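Local coordinates for protein PEPTIDE N-myristoyltransferase (Saccharomyces cerevisiae, PDB 1IIC) that catalyses the transfer of myristate from myristoyl-CoA to the N-terminal glycine of protein and peptide substrates, at residues A[370-375]-A[407-412]; A[398-403]-A[413-418]. All blocks are in the same frame, centred on the assembly; numbering follows the deposited sequence.

Interaction 1 of 2, residues A[370-375]-A[407-412]; sequences DNTLFL and NSNDIK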
# COMPACT_ATOMS: atom_id res chain seq x y z
N ASP A 370 2.58 1.11 -14.02
CA ASP A 370 2.62 0.51 -15.36
C ASP A 370 2.45 -1.01 -15.27
O ASP A 370 2.77 -1.74 -16.21
CB ASP A 370 3.95 0.85 -16.06
CG ASP A 370 3.94 2.22 -16.71
OD1 ASP A 370 4.94 2.97 -16.58
OD2 ASP A 370 2.93 2.56 -17.36
N ASN A 371 1.91 -1.47 -14.15
CA ASN A 371 1.73 -2.90 -13.89
C ASN A 371 1.00 -3.74 -14.95
O ASN A 371 1.38 -4.90 -15.18
CB ASN A 371 1.05 -3.08 -12.52
CG ASN A 371 1.93 -2.64 -11.36
OD1 ASN A 371 1.64 -2.91 -10.19
ND2 ASN A 371 3.02 -1.94 -11.68
N THR A 372 -0.03 -3.20 -15.60
CA THR A 372 -0.76 -3.98 -16.61
C THR A 372 0.09 -4.42 -17.80
O THR A 372 -0.35 -5.27 -18.59
CB THR A 372 -2.00 -3.22 -17.14
OG1 THR A 372 -1.59 -2.00 -17.78
CG2 THR A 372 -2.98 -2.92 -16.00
N LEU A 373 1.28 -3.86 -17.95
CA LEU A 373 2.15 -4.27 -19.05
C LEU A 373 2.71 -5.66 -18.78
O LEU A 373 3.03 -6.39 -19.72
CB LEU A 373 3.31 -3.29 -19.26
CG LEU A 373 2.92 -1.89 -19.78
CD1 LEU A 373 4.13 -0.98 -19.87
CD2 LEU A 373 2.26 -2.03 -21.12
N PHE A 374 2.82 -6.02 -17.50
CA PHE A 374 3.36 -7.33 -17.13
C PHE A 374 2.43 -8.28 -16.36
O PHE A 374 2.62 -9.49 -16.40
CB PHE A 374 4.65 -7.15 -16.32
CG PHE A 374 4.46 -6.43 -15.00
CD1 PHE A 374 3.89 -7.08 -13.91
CD2 PHE A 374 4.90 -5.12 -14.85
CE1 PHE A 374 3.75 -6.43 -12.69
CE2 PHE A 374 4.76 -4.45 -13.63
CZ PHE A 374 4.19 -5.11 -12.55
N LEU A 375 1.42 -7.74 -15.69
CA LEU A 375 0.51 -8.56 -14.89
C LEU A 375 0.08 -9.89 -15.51
O LEU A 375 0.36 -10.95 -14.94
CB LEU A 375 -0.71 -7.72 -14.49
CG LEU A 375 -0.87 -7.22 -13.03
CD1 LEU A 375 0.45 -7.20 -12.28
CD2 LEU A 375 -1.52 -5.82 -13.04
N ASN A 407 -13.60 -4.74 -15.83
CA ASN A 407 -12.66 -5.11 -14.79
C ASN A 407 -11.41 -5.84 -15.24
O ASN A 407 -10.63 -6.28 -14.40
CB ASN A 407 -13.36 -5.95 -13.71
CG ASN A 407 -14.42 -5.17 -12.97
OD1 ASN A 407 -14.23 -4.00 -12.66
ND2 ASN A 407 -15.53 -5.82 -12.68
N SER A 408 -11.20 -5.99 -16.54
CA SER A 408 -9.99 -6.66 -17.02
C SER A 408 -8.89 -5.59 -17.05
O SER A 408 -9.18 -4.40 -16.97
CB SER A 408 -10.20 -7.26 -18.41
OG SER A 408 -10.41 -6.26 -19.40
N ASN A 409 -7.63 -6.01 -17.15
CA ASN A 409 -6.51 -5.05 -17.16
C ASN A 409 -6.45 -4.19 -18.42
O ASN A 409 -6.48 -4.71 -19.54
CB ASN A 409 -5.17 -5.78 -16.99
CG ASN A 409 -5.04 -6.51 -15.66
OD1 ASN A 409 -5.58 -6.07 -14.64
ND2 ASN A 409 -4.29 -7.60 -15.66
N ASP A 410 -6.36 -2.87 -18.25
CA ASP A 410 -6.27 -2.00 -19.42
C ASP A 410 -4.79 -1.90 -19.76
O ASP A 410 -4.06 -1.06 -19.21
CB ASP A 410 -6.84 -0.61 -19.15
CG ASP A 410 -6.83 0.28 -20.39
OD1 ASP A 410 -5.87 0.20 -21.19
OD2 ASP A 410 -7.79 1.06 -20.58
N ILE A 411 -4.34 -2.75 -20.67
CA ILE A 411 -2.94 -2.75 -21.05
C ILE A 411 -2.46 -1.59 -21.93
O ILE A 411 -1.25 -1.40 -22.10
CB ILE A 411 -2.55 -4.09 -21.73
CG1 ILE A 411 -3.48 -4.41 -22.89
CG2 ILE A 411 -2.65 -5.22 -20.72
CD1 ILE A 411 -3.39 -3.45 -24.07
N LYS A 412 -3.38 -0.81 -22.50
CA LYS A 412 -2.92 0.28 -23.36
C LYS A 412 -2.79 1.64 -22.68
O LYS A 412 -1.94 2.43 -23.07
CB LYS A 412 -3.81 0.39 -24.60
CG LYS A 412 -5.14 1.06 -24.41
CD LYS A 412 -6.01 0.95 -25.66
CE LYS A 412 -6.43 -0.49 -25.92
NZ LYS A 412 -7.47 -0.56 -27.00
O HOH W 1 -1.93 -7.37 -17.89

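Interaction 2 of 2, residues A[398-403]-A[413-418]; sequences PITGGL and RRSNVG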
# COMPACT_ATOMS: atom_id res chain seq x y z
N PRO A 398 -10.84 12.40 -12.24
CA PRO A 398 -10.56 10.96 -12.17
C PRO A 398 -9.21 10.56 -12.79
O PRO A 398 -8.80 11.09 -13.83
CB PRO A 398 -11.77 10.34 -12.90
CG PRO A 398 -12.21 11.44 -13.85
CD PRO A 398 -12.07 12.68 -12.99
N ILE A 399 -8.52 9.64 -12.13
CA ILE A 399 -7.21 9.16 -12.57
C ILE A 399 -7.30 7.67 -12.92
O ILE A 399 -7.75 6.88 -12.10
CB ILE A 399 -6.17 9.35 -11.47
CG1 ILE A 399 -6.16 10.82 -11.02
CG2 ILE A 399 -4.79 8.94 -11.98
CD1 ILE A 399 -5.27 11.07 -9.81
N THR A 400 -6.87 7.31 -14.13
CA THR A 400 -6.91 5.92 -14.59
C THR A 400 -6.38 4.92 -13.56
O THR A 400 -5.32 5.13 -12.97
CB THR A 400 -6.09 5.74 -15.87
OG1 THR A 400 -4.77 6.26 -15.66
CG2 THR A 400 -6.74 6.46 -17.05
N GLY A 401 -7.11 3.83 -13.39
CA GLY A 401 -6.71 2.81 -12.44
C GLY A 401 -6.16 1.55 -13.07
O GLY A 401 -5.82 0.60 -12.36
N GLY A 402 -6.06 1.53 -14.40
CA GLY A 402 -5.54 0.36 -15.08
C GLY A 402 -6.57 -0.73 -15.32
O GLY A 402 -6.22 -1.90 -15.53
N LEU A 403 -7.84 -0.36 -15.30
CA LEU A 403 -8.92 -1.32 -15.51
C LEU A 403 -9.82 -0.92 -16.66
O LEU A 403 -10.03 0.27 -16.93
CB LEU A 403 -9.79 -1.43 -14.25
CG LEU A 403 -9.22 -1.95 -12.92
CD1 LEU A 403 -10.32 -1.95 -11.86
CD2 LEU A 403 -8.67 -3.35 -13.10
N ARG A 413 -3.61 1.91 -21.67
CA ARG A 413 -3.52 3.17 -20.94
C ARG A 413 -2.80 2.93 -19.60
O ARG A 413 -2.19 3.84 -19.03
CB ARG A 413 -4.91 3.73 -20.66
CG ARG A 413 -5.67 4.17 -21.87
CD ARG A 413 -7.11 4.42 -21.47
NE ARG A 413 -7.94 4.74 -22.63
CZ ARG A 413 -9.25 4.50 -22.70
NH1 ARG A 413 -9.89 3.94 -21.68
NH2 ARG A 413 -9.92 4.82 -23.80
N ARG A 414 -2.87 1.70 -19.12
CA ARG A 414 -2.25 1.35 -17.84
C ARG A 414 -2.84 2.25 -16.75
O ARG A 414 -4.05 2.49 -16.73
CB ARG A 414 -0.72 1.49 -17.93
CG ARG A 414 -0.09 0.46 -18.89
CD ARG A 414 0.50 1.13 -20.13
NE ARG A 414 1.74 1.82 -19.80
CZ ARG A 414 2.53 2.44 -20.68
NH1 ARG A 414 2.19 2.45 -21.96
NH2 ARG A 414 3.66 3.02 -20.28
N SER A 415 -2.01 2.78 -15.86
CA SER A 415 -2.54 3.62 -14.79
C SER A 415 -1.72 4.85 -14.51
O SER A 415 -0.52 4.90 -14.75
CB SER A 415 -2.67 2.82 -13.49
OG SER A 415 -3.10 3.66 -12.41
N ASN A 416 -2.40 5.86 -13.98
CA ASN A 416 -1.76 7.10 -13.63
C ASN A 416 -1.64 7.22 -12.14
O ASN A 416 -1.25 8.27 -11.63
CB ASN A 416 -2.55 8.28 -14.21
CG ASN A 416 -2.04 8.65 -15.57
OD1 ASN A 416 -2.76 9.25 -16.37
ND2 ASN A 416 -0.79 8.30 -15.85
N VAL A 417 -1.98 6.13 -11.45
CA VAL A 417 -1.85 6.07 -10.00
C VAL A 417 -0.41 5.60 -9.77
O VAL A 417 -0.06 4.46 -10.10
CB VAL A 417 -2.81 5.04 -9.36
CG1 VAL A 417 -2.55 4.94 -7.87
CG2 VAL A 417 -4.27 5.44 -9.62
N GLY A 418 0.42 6.48 -9.21
CA GLY A 418 1.81 6.13 -8.97
C GLY A 418 2.14 5.77 -7.54
O GLY A 418 3.17 5.16 -7.25
O HOH W 2 -3.40 6.00 -17.82

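Interaction 1 of 2, residues A[370-375]-A[407-412]
Thr-372 and Asp-410 share the one direct hydrogen bond between residues 370-375 and 407-412, with Thr-372 OG1 donating to Asp-410 O at 3.0 Å. The hydroxyl comes from above the carbonyl plane, 46° out of it, and so does not lie on a lone pair. Chi1 of 61° sets OG1 between its own backbone N and carbonyl carbon, which leaves the methyl CG2 to face Asn-409; a beta-branched hydroxyl residue thus serves a polar and an apolar neighbour at once.

A water makes the second polar link. It donates to Thr-372 O at 2.7 Å and accepts from Asn-409 ND2 at 3.3 Å. Asparagine suits this place because its amide nitrogen has two hydrogens to offer, and ND2 also makes a weak hydrogen bond to Asp-376.

Two compact turns present these groups. Residues 371-373 take helical backbone angles, and Asn-371 O accepts from both Phe-374 N and Leu-375 N, closing one tight turn in the connection between strands 362-366 and 381-392. Across the contact, Asp-410 forms an Asx turn: OD1 accepts from Lys-412 N at 3.0 Å and also from the backbone N of Arg-413. Its carboxylate therefore folds over its own chain, while its carbonyl is left for Thr-372.

The remaining contacts are apolar or mixed. Thr-372 CG2 lies 3.7 Å from Asn-409 CB, the two side chains sliding past each other in opposite directions. Ile-411 CG2 presses closely on Thr-372 O, at 3.1 Å. Leu-373 CD2 approaches Ile-411 O at 3.7 Å, its side chain also packing on Thr-337 and Leu-340 of helix 334-357, and Leu-375 CB rests 3.8 Å from Asn-409 ND2.

Interaction 2 of 2, residues A[398-403]-A[413-418]
Residues 399-402 and 414-417 run 135° apart, a skewed and roughly antiparallel approach that is closest at Gly-402 and Arg-414, whose CA atoms are 4.4 Å apart. There Gly-402 CA makes a CA-H...O contact of 3.1 Å with Arg-414 O. Glycine fits because its phi is positive, and a CB would crowd Ser-415 CB, Arg-414 O and the carbonyl of Gly-401.

The hub of the contact is Thr-400 O, which accepts two hydrogen bonds from the same face of its carbonyl plane. Ser-415 OG donates to Thr-400 O at 2.7 Å. Asn-416 N donates to Thr-400 O at 3.2 Å, with a fairly straight N-H...O angle of 163°. The serine hydroxyl stands opposite its own backbone N (chi1 176°), where it can give its proton to Thr-400 O and at the same time accept from Val-417 N at 2.9 Å, completing an ST turn. With an alanine here, Thr-400 O would probably be left with the longer bond from Asn-416 N, and the turn at Val-417 N would lose its side-chain acceptor.

The threonine hydroxyl is used as well: a water lies 2.6 Å from Thr-400 OG1 and donates to Arg-413 O at 2.8 Å. On the apolar side, Ile-399 CG2 butts against Asn-416 CB at 3.2 Å, a tight approach in which the two side chains cross at about a right angle. The same methyl faces Val-417 CG2, which also lies against Thr-400 O.

Around the contact, the carbonyl of Ile-399 accepts from Ser-182 OG at the start of strand 182-190, and that of Gly-401 from Thr-367 just past strand 362-366. Val-417 packs on Ser-182 and on Phe-389 of strand 381-392, so both parts of this loop lie against the mixed sheet containing these strands.

Overall arrangement
From the N terminus the chain first passes 370-375, in the connection between strands 362-366 and 381-392, then runs through strands 381-392 and 394-395 to 398-403, 407-412 and 413-418. Interaction 1 closes a long loop from 370-375 to 407-412; interaction 2 closes a short one from 398-403 to 413-418. The two loops cross, since 398-403 lies within the first and 413-418 beyond it. Their centres are about 9 Å apart, and they touch: Arg-414 NE forms a salt bridge with Asp-370 OD2, and Asp-410 N probably donates to Gly-402 O. Together they tie the C-terminal tail to the mixed sheet and, through Leu-373 and Arg-414, to helix 334-357.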